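Local coordinates for D-aminoacyl-tRNA deacylase (Archaeoglobus fulgidus, PDB 1YQE), which probably hydrolyses D-aminoacyl-tRNAs to free tRNA and D-amino acids, a zinc-dependent recycling reaction that counteracts their toxicity, at residues F76-K87 against A153-W164. Residues are numbered along the deposited sequence; the frame is centred on the assembly and turned at random.
Sequences FASRHSSKDGRK and AFYEIGSTEEEW. With POP (pyrophosphate 2-), chain B.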
loop_
_atom_site.group_PDB
_atom_site.type_symbol
_atom_site.label_atom_id
_atom_site.label_comp_id
_atom_site.label_asym_id
_atom_site.label_seq_id
_atom_site.Cartn_x
_atom_site.Cartn_y
_atom_site.Cartn_z
ATOM N N PHE A 76 -1.249 1.521 -7.242
ATOM C CA PHE A 76 -1.167 2.947 -7.535
ATOM C C PHE A 76 0.293 3.356 -7.496
ATOM O O PHE A 76 0.982 3.092 -6.513
ATOM C CB PHE A 76 -1.927 3.774 -6.492
ATOM C CG PHE A 76 -3.415 3.604 -6.542
ATOM C CD1 PHE A 76 -4.071 2.843 -5.585
ATOM C CD2 PHE A 76 -4.167 4.229 -7.537
ATOM C CE1 PHE A 76 -5.459 2.705 -5.611
ATOM C CE2 PHE A 76 -5.554 4.095 -7.572
ATOM C CZ PHE A 76 -6.201 3.333 -6.606
ATOM N N ALA A 77 0.757 3.996 -8.566
ATOM C CA ALA A 77 2.137 4.457 -8.659
ATOM C C ALA A 77 2.072 5.968 -8.505
ATOM O O ALA A 77 1.443 6.650 -9.309
ATOM C CB ALA A 77 2.726 4.085 -10.014
ATOM N N SER A 78 2.715 6.491 -7.469
ATOM C CA SER A 78 2.664 7.920 -7.224
ATOM C C SER A 78 3.873 8.450 -6.477
ATOM O O SER A 78 4.708 7.697 -5.986
ATOM C CB SER A 78 1.396 8.245 -6.424
ATOM O OG SER A 78 1.498 9.507 -5.783
ATOM N N ARG A 79 3.961 9.768 -6.402
ATOM C CA ARG A 79 5.045 10.400 -5.681
ATOM C C ARG A 79 4.606 10.487 -4.223
ATOM O O ARG A 79 3.424 10.315 -3.908
ATOM C CB ARG A 79 5.282 11.811 -6.221
ATOM C CG ARG A 79 4.058 12.708 -6.134
ATOM C CD ARG A 79 4.353 14.097 -6.674
ATOM N NE ARG A 79 3.138 14.885 -6.848
ATOM C CZ ARG A 79 2.368 15.311 -5.855
ATOM N NH1 ARG A 79 2.683 15.030 -4.599
ATOM N NH2 ARG A 79 1.275 16.014 -6.118
ATOM N N HIS A 80 5.565 10.728 -3.337
ATOM C CA HIS A 80 5.272 10.898 -1.921
ATOM C C HIS A 80 5.869 12.243 -1.526
ATOM O O HIS A 80 7.061 12.475 -1.716
ATOM C CB HIS A 80 5.901 9.787 -1.073
ATOM C CG HIS A 80 5.862 10.069 0.398
ATOM N ND1 HIS A 80 4.684 10.250 1.091
ATOM C CD2 HIS A 80 6.859 10.262 1.296
ATOM C CE1 HIS A 80 4.956 10.547 2.349
ATOM N NE2 HIS A 80 6.268 10.561 2.500
ATOM N N SER A 81 5.038 13.130 -0.990
ATOM C CA SER A 81 5.511 14.446 -0.583
ATOM C C SER A 81 5.628 14.527 0.936
ATOM O O SER A 81 4.688 14.202 1.655
ATOM C CB SER A 81 4.553 15.527 -1.095
ATOM O OG SER A 81 5.036 16.824 -0.787
ATOM N N SER A 82 6.788 14.953 1.421
ATOM C CA SER A 82 7.005 15.070 2.856
ATOM C C SER A 82 7.941 16.223 3.173
ATOM O O SER A 82 8.867 16.513 2.412
ATOM C CB SER A 82 7.584 13.771 3.418
ATOM O OG SER A 82 7.771 13.868 4.821
ATOM N N LYS A 83 7.689 16.877 4.303
ATOM C CA LYS A 83 8.496 18.006 4.737
ATOM C C LYS A 83 9.861 17.574 5.264
ATOM O O LYS A 83 10.745 18.409 5.456
ATOM C CB LYS A 83 7.746 18.800 5.814
ATOM C CG LYS A 83 7.283 17.968 7.002
ATOM C CD LYS A 83 6.476 18.812 7.978
ATOM C CE LYS A 83 5.895 17.973 9.107
ATOM N NZ LYS A 83 6.947 17.385 9.982
ATOM N N ASP A 84 10.036 16.276 5.506
ATOM C CA ASP A 84 11.316 15.784 6.001
ATOM C C ASP A 84 12.339 15.714 4.873
ATOM O O ASP A 84 13.533 15.571 5.118
ATOM C CB ASP A 84 11.169 14.406 6.667
ATOM C CG ASP A 84 10.609 13.344 5.731
ATOM O OD1 ASP A 84 11.080 13.232 4.575
ATOM O OD2 ASP A 84 9.700 12.602 6.165
ATOM N N GLY A 85 11.859 15.813 3.638
ATOM C CA GLY A 85 12.742 15.780 2.485
ATOM C C GLY A 85 13.615 14.547 2.332
ATOM O O GLY A 85 14.550 14.549 1.531
ATOM N N ARG A 86 13.319 13.494 3.086
ATOM C CA ARG A 86 14.100 12.260 3.014
ATOM C C ARG A 86 13.891 11.529 1.691
ATOM O O ARG A 86 12.827 11.627 1.080
ATOM C CB ARG A 86 13.710 11.322 4.159
ATOM C CG ARG A 86 14.071 11.815 5.548
ATOM C CD ARG A 86 13.444 10.913 6.597
ATOM N NE ARG A 86 13.726 9.507 6.323
ATOM C CZ ARG A 86 13.225 8.490 7.016
ATOM N NH1 ARG A 86 12.406 8.716 8.035
ATOM N NH2 ARG A 86 13.543 7.244 6.687
ATOM N N LYS A 87 14.909 10.797 1.249
ATOM C CA LYS A 87 14.805 10.029 0.012
ATOM C C LYS A 87 14.287 8.654 0.416
ATOM O O LYS A 87 14.997 7.873 1.054
ATOM C CB LYS A 87 16.176 9.904 -0.662
ATOM C CG LYS A 87 16.753 11.226 -1.160
ATOM C CD LYS A 87 18.094 11.010 -1.850
ATOM C CE LYS A 87 18.660 12.310 -2.397
ATOM N NZ LYS A 87 17.816 12.865 -3.495
ATOM N N ALA A 153 -2.995 -0.678 -3.155
ATOM C CA ALA A 153 -1.951 -0.100 -2.317
ATOM C C ALA A 153 -1.221 0.954 -3.135
ATOM O O ALA A 153 -1.304 0.961 -4.368
ATOM C CB ALA A 153 -0.969 -1.186 -1.845
ATOM N N PHE A 154 -0.526 1.855 -2.444
ATOM C CA PHE A 154 0.236 2.909 -3.095
ATOM C C PHE A 154 1.727 2.602 -2.990
ATOM O O PHE A 154 2.236 2.310 -1.906
ATOM C CB PHE A 154 -0.038 4.268 -2.439
ATOM C CG PHE A 154 -1.294 4.933 -2.922
ATOM C CD1 PHE A 154 -2.543 4.400 -2.618
ATOM C CD2 PHE A 154 -1.228 6.094 -3.684
ATOM C CE1 PHE A 154 -3.710 5.022 -3.068
ATOM C CE2 PHE A 154 -2.383 6.718 -4.134
ATOM C CZ PHE A 154 -3.628 6.181 -3.826
ATOM N N TYR A 155 2.405 2.663 -4.129
ATOM C CA TYR A 155 3.840 2.411 -4.222
ATOM C C TYR A 155 4.419 3.747 -4.650
ATOM O O TYR A 155 4.178 4.199 -5.767
ATOM C CB TYR A 155 4.090 1.321 -5.264
ATOM C CG TYR A 155 3.304 0.062 -4.967
ATOM C CD1 TYR A 155 1.936 -0.022 -5.253
ATOM C CD2 TYR A 155 3.907 -1.015 -4.327
ATOM C CE1 TYR A 155 1.192 -1.158 -4.897
ATOM C CE2 TYR A 155 3.185 -2.141 -3.973
ATOM C CZ TYR A 155 1.829 -2.211 -4.256
ATOM O OH TYR A 155 1.135 -3.337 -3.884
ATOM N N GLU A 156 5.182 4.380 -3.762
ATOM C CA GLU A 156 5.692 5.710 -4.051
ATOM C C GLU A 156 7.190 5.942 -3.902
ATOM O O GLU A 156 7.932 5.093 -3.407
ATOM C CB GLU A 156 4.950 6.714 -3.162
ATOM C CG GLU A 156 3.463 6.411 -3.022
ATOM C CD GLU A 156 2.744 7.340 -2.058
ATOM O OE1 GLU A 156 3.377 7.827 -1.094
ATOM O OE2 GLU A 156 1.537 7.573 -2.261
ATOM N N ILE A 157 7.598 7.132 -4.336
ATOM C CA ILE A 157 8.976 7.597 -4.268
ATOM C C ILE A 157 8.920 8.952 -3.573
ATOM O O ILE A 157 8.208 9.849 -4.036
ATOM C CB ILE A 157 9.569 7.817 -5.669
ATOM C CG1 ILE A 157 9.575 6.503 -6.447
ATOM C CG2 ILE A 157 10.979 8.377 -5.557
ATOM C CD1 ILE A 157 10.081 6.649 -7.869
ATOM N N GLY A 158 9.601 9.103 -2.462
ATOM C CA GLY A 158 9.857 10.500 -2.150
ATOM C C GLY A 158 11.226 10.888 -1.616
ATOM O O GLY A 158 12.205 10.151 -1.735
ATOM N N SER A 159 10.931 12.297 -1.262
ATOM C CA SER A 159 9.873 13.090 -0.639
ATOM C C SER A 159 9.682 14.436 -1.329
ATOM O O SER A 159 8.735 15.165 -1.027
ATOM C CB SER A 159 10.178 13.324 0.844
ATOM O OG SER A 159 10.078 12.120 1.584
ATOM N N THR A 160 10.582 14.764 -2.251
ATOM C CA THR A 160 10.499 16.026 -2.974
ATOM C C THR A 160 10.661 15.817 -4.474
ATOM O O THR A 160 10.859 14.692 -4.941
ATOM C CB THR A 160 11.593 17.017 -2.518
ATOM O OG1 THR A 160 12.842 16.681 -3.144
ATOM C CG2 THR A 160 11.757 16.964 -1.005
ATOM N N GLU A 161 10.588 16.918 -5.214
ATOM C CA GLU A 161 10.722 16.905 -6.665
ATOM C C GLU A 161 12.043 16.276 -7.103
ATOM O O GLU A 161 12.128 15.667 -8.168
ATOM C CB GLU A 161 10.626 18.336 -7.203
ATOM C CG GLU A 161 10.493 18.434 -8.713
ATOM C CD GLU A 161 9.189 17.846 -9.221
ATOM O OE1 GLU A 161 8.114 18.345 -8.824
ATOM O OE2 GLU A 161 9.239 16.886 -10.019
ATOM N N GLU A 162 13.076 16.432 -6.285
ATOM C CA GLU A 162 14.374 15.855 -6.608
ATOM C C GLU A 162 14.245 14.348 -6.793
ATOM O O GLU A 162 14.814 13.770 -7.722
ATOM C CB GLU A 162 15.384 16.151 -5.499
ATOM C CG GLU A 162 16.093 17.482 -5.654
ATOM C CD GLU A 162 16.854 17.574 -6.963
ATOM O OE1 GLU A 162 17.654 16.655 -7.250
ATOM O OE2 GLU A 162 16.655 18.564 -7.703
ATOM N N GLU A 163 13.487 13.717 -5.904
ATOM C CA GLU A 163 13.288 12.277 -5.966
ATOM C C GLU A 163 12.232 11.880 -6.997
ATOM O O GLU A 163 12.353 10.839 -7.641
ATOM C CB GLU A 163 12.894 11.740 -4.587
ATOM C CG GLU A 163 13.961 11.893 -3.511
ATOM C CD GLU A 163 14.190 13.338 -3.105
ATOM O OE1 GLU A 163 13.206 14.016 -2.744
ATOM O OE2 GLU A 163 15.355 13.794 -3.137
ATOM N N TRP A 164 11.203 12.705 -7.161
ATOM C CA TRP A 164 10.146 12.393 -8.117
ATOM C C TRP A 164 10.676 12.335 -9.549
ATOM O O TRP A 164 10.181 11.569 -10.375
ATOM C CB TRP A 164 9.017 13.424 -8.040
ATOM C CG TRP A 164 8.501 13.697 -6.654
ATOM C CD1 TRP A 164 8.552 12.862 -5.573
ATOM C CD2 TRP A 164 7.848 14.890 -6.210
ATOM N NE1 TRP A 164 7.972 13.465 -4.478
ATOM C CE2 TRP A 164 7.532 14.710 -4.843
ATOM C CE3 TRP A 164 7.497 16.096 -6.834
ATOM C CZ2 TRP A 164 6.883 15.693 -4.089
ATOM C CZ3 TRP A 164 6.850 17.074 -6.084
ATOM C CH2 TRP A 164 6.551 16.866 -4.726
HETATM P P1 POP B . 0.243 14.013 -2.447
HETATM O O1 POP B . 1.127 15.221 -2.185
HETATM O O2 POP B . 0.058 13.868 -3.962
HETATM O O3 POP B . -1.134 14.187 -1.823
HETATM O O POP B . 0.961 12.603 -1.939
HETATM P P2 POP B . 1.096 12.138 -0.350
HETATM O O4 POP B . 0.590 13.173 0.619
HETATM O O5 POP B . 2.525 11.827 -0.049
HETATM O O6 POP B . 0.259 10.763 -0.303
HETATM O O HOH W 1 2.072 8.930 0.844
HETATM O O HOH W 2 8.130 18.106 -1.219
HETATM O O HOH W 3 15.854 15.649 -0.758
#
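Phe-76 lies against Phe-154 in an offset stack, centroids 4.5 Å apart and planes 21° from parallel, its CB over the centre of the Phe-154 ring. In the backbone, Phe-76 N and O hydrogen-bond to Ala-153 O and Tyr-155 N, joining parallel neighbours of the mixed sheet. Ser-78 N continues the pairing to Tyr-155 O. Arg-79 starts with CG wedged between backbone N and carbonyl carbon (chi1 58°), then runs extended across Trp-164. Its CD makes a CH-pi contact 3.6 Å from the centroid of the six-membered ring, and the guanidinium adds a cation-pi contact. Arg-79 NH1 reaches pyrophosphate O1 at 2.9 Å. The indole's opposite face lies on the Thr-160 carbonyl carbon and Glu-161 N, while its NE1 donates to His-80 O (3.1 Å) from above the carbonyl plane. His-80 ND1 bonds weakly to pyrophosphate O5, which Ser-81 N also grips; a water links ND1 with Glu-156 OE1. Further on, Ser-82 N takes a lone pair of Ser-159 O, and Ser-159 OG donates to Arg-86 O at 2.8 Å. A bend at the last torsion of Lys-87 (chi4 -66°) brings NZ to the anti lone pair of Glu-163 OE2, a 2.7 Å salt bridge. Glu-163 OE1 accepts from Ser-159 N, Thr-160 OG1 and, within a capping box, Thr-160 N; an alanine here would probably leave Lys-87 without its counter-charge and these donors without their shared acceptor. Arginine, imidazole and backbone N-H thus form an anion site, completed by Arg-54, with Trp-164 flat against the Arg-79 chain.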